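Local atomic coordinates of aspartate semialdehyde dehydrogenase (Francisella tularensis subsp. tularensis, PDB entry 4WOJ), a protein that probably catalyses the NADPH-dependent reductive dephosphorylation of L-aspartyl-4-phosphate to L-aspartate-semialdehyde, a shared step in lysine, methionine and threonine biosynthesis. Residues E86-L91 with K133-G138; T114-P119 with R362-I367. All coordinates share one frame; numbering follows the deposited sequence.

Contact 1: residues E86-L91 with K133-G138; sequences EIHHKL and KKDFIG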
loop_
_atom_site.group_PDB
_atom_site.type_symbol
_atom_site.label_atom_id
_atom_site.label_comp_id
_atom_site.label_asym_id
_atom_site.label_seq_id
_atom_site.Cartn_x
_atom_site.Cartn_y
_atom_site.Cartn_z
ATOM N N GLU B 86 31.806 -6.348 11.542
ATOM C CA GLU B 86 33.028 -7.111 11.648
ATOM C C GLU B 86 34.222 -6.183 11.501
ATOM O O GLU B 86 35.208 -6.297 12.210
ATOM C CB GLU B 86 33.055 -8.159 10.531
ATOM C CG GLU B 86 34.404 -8.827 10.280
ATOM C CD GLU B 86 34.456 -10.225 10.844
ATOM O OE1 GLU B 86 33.441 -10.948 10.723
ATOM O OE2 GLU B 86 35.503 -10.591 11.422
ATOM N N ILE B 87 34.123 -5.244 10.579
ATOM C CA ILE B 87 35.343 -4.716 9.982
ATOM C C ILE B 87 35.649 -3.277 10.196
ATOM O O ILE B 87 36.824 -2.915 10.193
ATOM C CB ILE B 87 35.371 -4.963 8.469
ATOM C CG1 ILE B 87 36.020 -6.307 8.229
ATOM C CG2 ILE B 87 36.203 -3.904 7.761
ATOM C CD1 ILE B 87 35.536 -6.989 6.990
ATOM N N HIS B 88 34.622 -2.450 10.319
ATOM C CA HIS B 88 34.867 -1.029 10.430
ATOM C C HIS B 88 35.679 -0.707 11.691
ATOM O O HIS B 88 36.612 0.095 11.630
ATOM C CB HIS B 88 33.547 -0.271 10.384
ATOM C CG HIS B 88 33.668 1.180 10.704
ATOM N ND1 HIS B 88 33.469 1.669 11.972
ATOM C CD2 HIS B 88 33.954 2.252 9.923
ATOM C CE1 HIS B 88 33.649 2.981 11.968
ATOM N NE2 HIS B 88 33.948 3.357 10.735
ATOM N N HIS B 89 35.342 -1.343 12.809
ATOM C CA HIS B 89 36.026 -1.068 14.078
ATOM C C HIS B 89 37.491 -1.523 14.056
ATOM O O HIS B 89 38.366 -0.817 14.578
ATOM C CB HIS B 89 35.286 -1.693 15.265
ATOM C CG HIS B 89 35.323 -3.189 15.282
ATOM N ND1 HIS B 89 34.491 -3.966 14.500
ATOM C CD2 HIS B 89 36.098 -4.051 15.983
ATOM C CE1 HIS B 89 34.744 -5.242 14.732
ATOM N NE2 HIS B 89 35.716 -5.320 15.624
ATOM N N LYS B 90 37.741 -2.679 13.447
ATOM C CA LYS B 90 39.117 -3.185 13.250
ATOM C C LYS B 90 40.028 -2.207 12.508
ATOM O O LYS B 90 41.208 -2.082 12.834
ATOM C CB LYS B 90 39.115 -4.498 12.470
ATOM C CG LYS B 90 38.579 -5.698 13.232
ATOM C CD LYS B 90 38.755 -6.973 12.414
ATOM C CE LYS B 90 37.744 -8.062 12.753
ATOM N NZ LYS B 90 37.394 -8.198 14.198
ATOM N N LEU B 91 39.474 -1.536 11.502
ATOM C CA LEU B 91 40.202 -0.521 10.752
ATOM C C LEU B 91 40.544 0.697 11.594
ATOM O O LEU B 91 41.654 1.207 11.511
ATOM C CB LEU B 91 39.411 -0.070 9.523
ATOM C CG LEU B 91 39.253 -1.132 8.431
ATOM C CD1 LEU B 91 38.174 -0.730 7.437
ATOM C CD2 LEU B 91 40.577 -1.377 7.717
ATOM N N LYS B 133 35.978 14.838 10.064
ATOM C CA LYS B 133 35.067 13.692 10.174
ATOM C C LYS B 133 35.221 12.788 8.976
ATOM O O LYS B 133 35.487 13.232 7.869
ATOM C CB LYS B 133 33.628 14.145 10.323
ATOM C CG LYS B 133 33.240 14.419 11.757
ATOM C CD LYS B 133 32.164 15.463 11.775
ATOM C CE LYS B 133 31.394 15.429 13.072
ATOM N NZ LYS B 133 30.203 16.314 12.995
ATOM N N LYS B 134 35.108 11.485 9.225
ATOM C CA LYS B 134 35.443 10.483 8.221
ATOM C C LYS B 134 34.339 9.471 7.889
ATOM O O LYS B 134 34.541 8.592 7.012
ATOM C CB LYS B 134 36.705 9.709 8.654
ATOM C CG LYS B 134 37.848 10.566 9.155
ATOM C CD LYS B 134 38.594 11.249 8.026
ATOM C CE LYS B 134 39.226 12.555 8.482
ATOM N NZ LYS B 134 39.507 13.476 7.352
ATOM N N ASP B 135 33.208 9.533 8.587
ATOM C CA ASP B 135 32.141 8.527 8.402
ATOM C C ASP B 135 30.856 9.110 7.826
ATOM O O ASP B 135 30.177 9.931 8.446
ATOM C CB ASP B 135 31.817 7.817 9.720
ATOM C CG ASP B 135 32.905 6.833 10.142
ATOM O OD1 ASP B 135 33.544 6.211 9.242
ATOM O OD2 ASP B 135 33.105 6.652 11.373
ATOM N N PHE B 136 30.519 8.636 6.632
ATOM C CA PHE B 136 29.419 9.179 5.850
ATOM C C PHE B 136 28.504 8.066 5.403
ATOM O O PHE B 136 28.877 7.215 4.587
ATOM C CB PHE B 136 29.966 9.975 4.673
ATOM C CG PHE B 136 30.761 11.188 5.096
ATOM C CD1 PHE B 136 32.080 11.053 5.476
ATOM C CD2 PHE B 136 30.184 12.426 5.164
ATOM C CE1 PHE B 136 32.812 12.133 5.901
ATOM C CE2 PHE B 136 30.909 13.527 5.583
ATOM C CZ PHE B 136 32.230 13.379 5.961
ATOM N N ILE B 137 27.297 8.077 5.956
ATOM C CA ILE B 137 26.378 6.954 5.872
ATOM C C ILE B 137 25.079 7.338 5.159
ATOM O O ILE B 137 24.511 8.403 5.412
ATOM C CB ILE B 137 26.005 6.434 7.252
ATOM C CG1 ILE B 137 27.191 6.498 8.217
ATOM C CG2 ILE B 137 25.512 5.019 7.137
ATOM C CD1 ILE B 137 28.413 5.694 7.795
ATOM N N GLY B 138 24.645 6.476 4.241
ATOM C CA GLY B 138 23.395 6.680 3.508
ATOM C C GLY B 138 22.251 6.396 4.450
ATOM O O GLY B 138 22.363 5.506 5.315
#
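H88 of helix 81-93 and D135, the first residue of strand 135-138, reach toward each other from opposite directions and are the two residues through which E86-L91 and K133-G138 touch. The backbones stay well apart, with 10.1 Å between H88 CA and D135 CA.

The polar link is a His-carboxylate hydrogen bond, from H88 NE2 to D135 OD1 at 3.2 Å. It is moderately bent, with an N-H...O angle of 150°. OD1 is approached on its syn side but from 33° out of the carboxylate plane, and it lies at the edge of the imidazole, somewhat tilted from the ring plane. Extension of H88 with CG anti to the backbone N (chi1 171°) carries NE2 out from the helix.

Aromatic and ionic partners outside the segments surround the pair. W100 of the neighbouring strand 99-102 packs edge-to-face with the H88 ring, while R92, one residue beyond E86-L91, forms a salt bridge with the same D135 OD1.

D135 OD1 therefore serves two donors, a histidine and an arginine. With R92 already balancing its charge, D135 would probably stabilise a protonated H88 less than a lone carboxylate would.

Contact 2: residues T114-P119 with R362-I367; sequences TLVLDP and RRVLNI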
loop_
_atom_site.group_PDB
_atom_site.type_symbol
_atom_site.label_atom_id
_atom_site.label_comp_id
_atom_site.label_asym_id
_atom_site.label_seq_id
_atom_site.Cartn_x
_atom_site.Cartn_y
_atom_site.Cartn_z
ATOM N N THR B 114 27.969 11.271 9.732
ATOM C CA THR B 114 27.120 12.226 9.013
ATOM C C THR B 114 26.257 11.433 8.035
ATOM O O THR B 114 26.755 10.546 7.313
ATOM C CB THR B 114 27.944 13.273 8.257
ATOM O OG1 THR B 114 28.903 13.871 9.144
ATOM C CG2 THR B 114 27.054 14.358 7.696
ATOM N N LEU B 115 24.949 11.676 8.087
ATOM C CA LEU B 115 24.005 11.021 7.178
ATOM C C LEU B 115 24.055 11.819 5.890
ATOM O O LEU B 115 24.030 13.066 5.968
ATOM C CB LEU B 115 22.577 11.014 7.715
ATOM C CG LEU B 115 22.234 9.941 8.751
ATOM C CD1 LEU B 115 20.862 10.157 9.378
ATOM C CD2 LEU B 115 22.277 8.566 8.128
ATOM N N VAL B 116 24.146 11.137 4.733
ATOM C CA VAL B 116 24.288 11.867 3.471
ATOM C C VAL B 116 23.031 11.895 2.589
ATOM O O VAL B 116 22.476 10.864 2.204
ATOM C CB VAL B 116 25.488 11.369 2.599
ATOM C CG1 VAL B 116 26.793 11.557 3.355
ATOM C CG2 VAL B 116 25.335 9.923 2.189
ATOM N N LEU B 117 22.607 13.105 2.257
ATOM C CA LEU B 117 21.589 13.324 1.245
ATOM C C LEU B 117 21.775 14.765 0.757
ATOM O O LEU B 117 21.103 15.712 1.205
ATOM C CB LEU B 117 20.201 13.076 1.808
ATOM C CG LEU B 117 19.023 13.119 0.824
ATOM C CD1 LEU B 117 19.119 12.026 -0.194
ATOM C CD2 LEU B 117 17.720 12.989 1.597
ATOM N N ASP B 118 22.706 14.916 -0.168
ATOM C CA ASP B 118 23.319 16.213 -0.428
ATOM C C ASP B 118 22.387 17.262 -1.057
ATOM O O ASP B 118 22.634 18.438 -0.896
ATOM C CB ASP B 118 24.568 16.065 -1.290
ATOM C CG ASP B 118 24.230 15.670 -2.716
ATOM O OD1 ASP B 118 24.064 14.453 -2.961
ATOM O OD2 ASP B 118 24.088 16.565 -3.567
ATOM N N PRO B 119 21.315 16.851 -1.755
ATOM C CA PRO B 119 20.375 17.914 -2.140
ATOM C C PRO B 119 19.699 18.580 -0.932
ATOM O O PRO B 119 18.983 19.564 -1.089
ATOM C CB PRO B 119 19.343 17.170 -2.991
ATOM C CG PRO B 119 20.079 16.000 -3.500
ATOM C CD PRO B 119 20.909 15.566 -2.331
ATOM N N ARG B 362 27.329 7.527 -4.131
ATOM C CA ARG B 362 28.047 8.046 -5.304
ATOM C C ARG B 362 28.282 9.529 -5.220
ATOM O O ARG B 362 29.355 10.008 -5.526
ATOM C CB ARG B 362 27.270 7.771 -6.594
ATOM C CG ARG B 362 28.043 8.113 -7.857
ATOM C CD ARG B 362 27.183 7.997 -9.129
ATOM N NE ARG B 362 26.221 9.092 -9.282
ATOM C CZ ARG B 362 26.516 10.333 -9.682
ATOM N NH1 ARG B 362 25.565 11.246 -9.787
ATOM N NH2 ARG B 362 27.749 10.672 -9.976
ATOM N N ARG B 363 27.278 10.269 -4.813
ATOM C CA ARG B 363 27.392 11.721 -4.814
ATOM C C ARG B 363 28.282 12.269 -3.677
ATOM O O ARG B 363 28.949 13.280 -3.826
ATOM C CB ARG B 363 25.987 12.353 -4.794
ATOM C CG ARG B 363 25.210 12.139 -6.113
ATOM C CD ARG B 363 23.777 12.659 -5.995
ATOM N NE ARG B 363 23.826 14.084 -5.708
ATOM C CZ ARG B 363 23.752 15.048 -6.616
ATOM N NH1 ARG B 363 23.581 14.788 -7.923
ATOM N NH2 ARG B 363 23.817 16.295 -6.225
ATOM N N VAL B 364 28.300 11.600 -2.539
ATOM C CA VAL B 364 29.144 12.041 -1.442
ATOM C C VAL B 364 30.594 11.657 -1.705
ATOM O O VAL B 364 31.522 12.403 -1.377
ATOM C CB VAL B 364 28.643 11.547 -0.088
ATOM C CG1 VAL B 364 28.893 10.067 0.146
ATOM C CG2 VAL B 364 29.247 12.419 1.026
ATOM N N LEU B 365 30.794 10.519 -2.356
ATOM C CA LEU B 365 32.119 10.165 -2.860
ATOM C C LEU B 365 32.726 11.307 -3.653
ATOM O O LEU B 365 33.889 11.656 -3.448
ATOM C CB LEU B 365 32.033 8.934 -3.756
ATOM C CG LEU B 365 33.338 8.504 -4.420
ATOM C CD1 LEU B 365 34.419 8.176 -3.402
ATOM C CD2 LEU B 365 33.115 7.315 -5.357
ATOM N N ASN B 366 31.920 11.893 -4.537
ATOM C CA ASN B 366 32.345 13.018 -5.358
ATOM C C ASN B 366 32.707 14.264 -4.608
ATOM O O ASN B 366 33.602 15.000 -5.031
ATOM C CB ASN B 366 31.280 13.366 -6.375
ATOM C CG ASN B 366 31.264 12.394 -7.533
ATOM O OD1 ASN B 366 32.228 11.697 -7.782
ATOM N ND2 ASN B 366 30.148 12.319 -8.221
ATOM N N ILE B 367 31.997 14.514 -3.517
ATOM C CA ILE B 367 32.261 15.659 -2.653
ATOM C C ILE B 367 33.577 15.440 -1.910
ATOM O O ILE B 367 34.387 16.325 -1.807
ATOM C CB ILE B 367 31.103 15.862 -1.665
ATOM C CG1 ILE B 367 29.844 16.291 -2.433
ATOM C CG2 ILE B 367 31.422 16.939 -0.632
ATOM C CD1 ILE B 367 28.561 16.139 -1.636
#
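D118 and R363 meet with their flat groups almost in one plane, the carboxylate and guanidinium being only 7° apart, although the two side chains cross at about a right angle. R363 presents its side edge: NE donates to D118 OD1 at 2.8 Å and NH2 to D118 OD2 at 2.7 Å. Both bonds are nearly straight, and each oxygen uses its syn lone pair, so this is a bidentate salt bridge that fixes the rotation of both groups. A bend in the arginine chain at chi3 (61°) turns the NE/NH2 edge to the carboxylate, and D118 OD1 also lies 3.4 Å from R363 CB, against the base of the chain that grips it.

Beside the ion pair, V116 and V364 cross roughly at right angles. V116 CG1 rests on V364 CG2 at 3.5 Å, where the backbones come nearest. I367, one turn on from R363, adds a lighter apolar touch, its CD1 standing 4.0 Å from D118 CB.

The contact lays the C-terminal helix 354-369 over the end of the edge strand 113-116 and the first turn of helix 118-130. I125 of that helix packs on V364, H122 and I129 on I367, and W303 touches R363. Farther round helix 354-369, R362 packs against helix 18-30 and L365 on M27 of that helix.

Overall arrangement
Both contacts belong to the parallel, Rossmann-type sheet of the NAD-binding domain and involve its adjacent strands 135-138 and 113-116, joined through probable backbone hydrogen bonds between I137 and both T114 and V116. F136 CB also packs on V116 CG1, and the centres of the two contacts lie about 15 Å apart. Contact 2 is the more buried and the larger, 252 Å² against 68 Å², combining apolar side chains with a two-pronged ion pair; contact 1 is partly buried and rests on a bent His-carboxylate hydrogen bond. Their reach along the chain differs too: contact 1 joins elements within the nucleotide-binding half, whereas contact 2 brings the C-terminal helix back onto it.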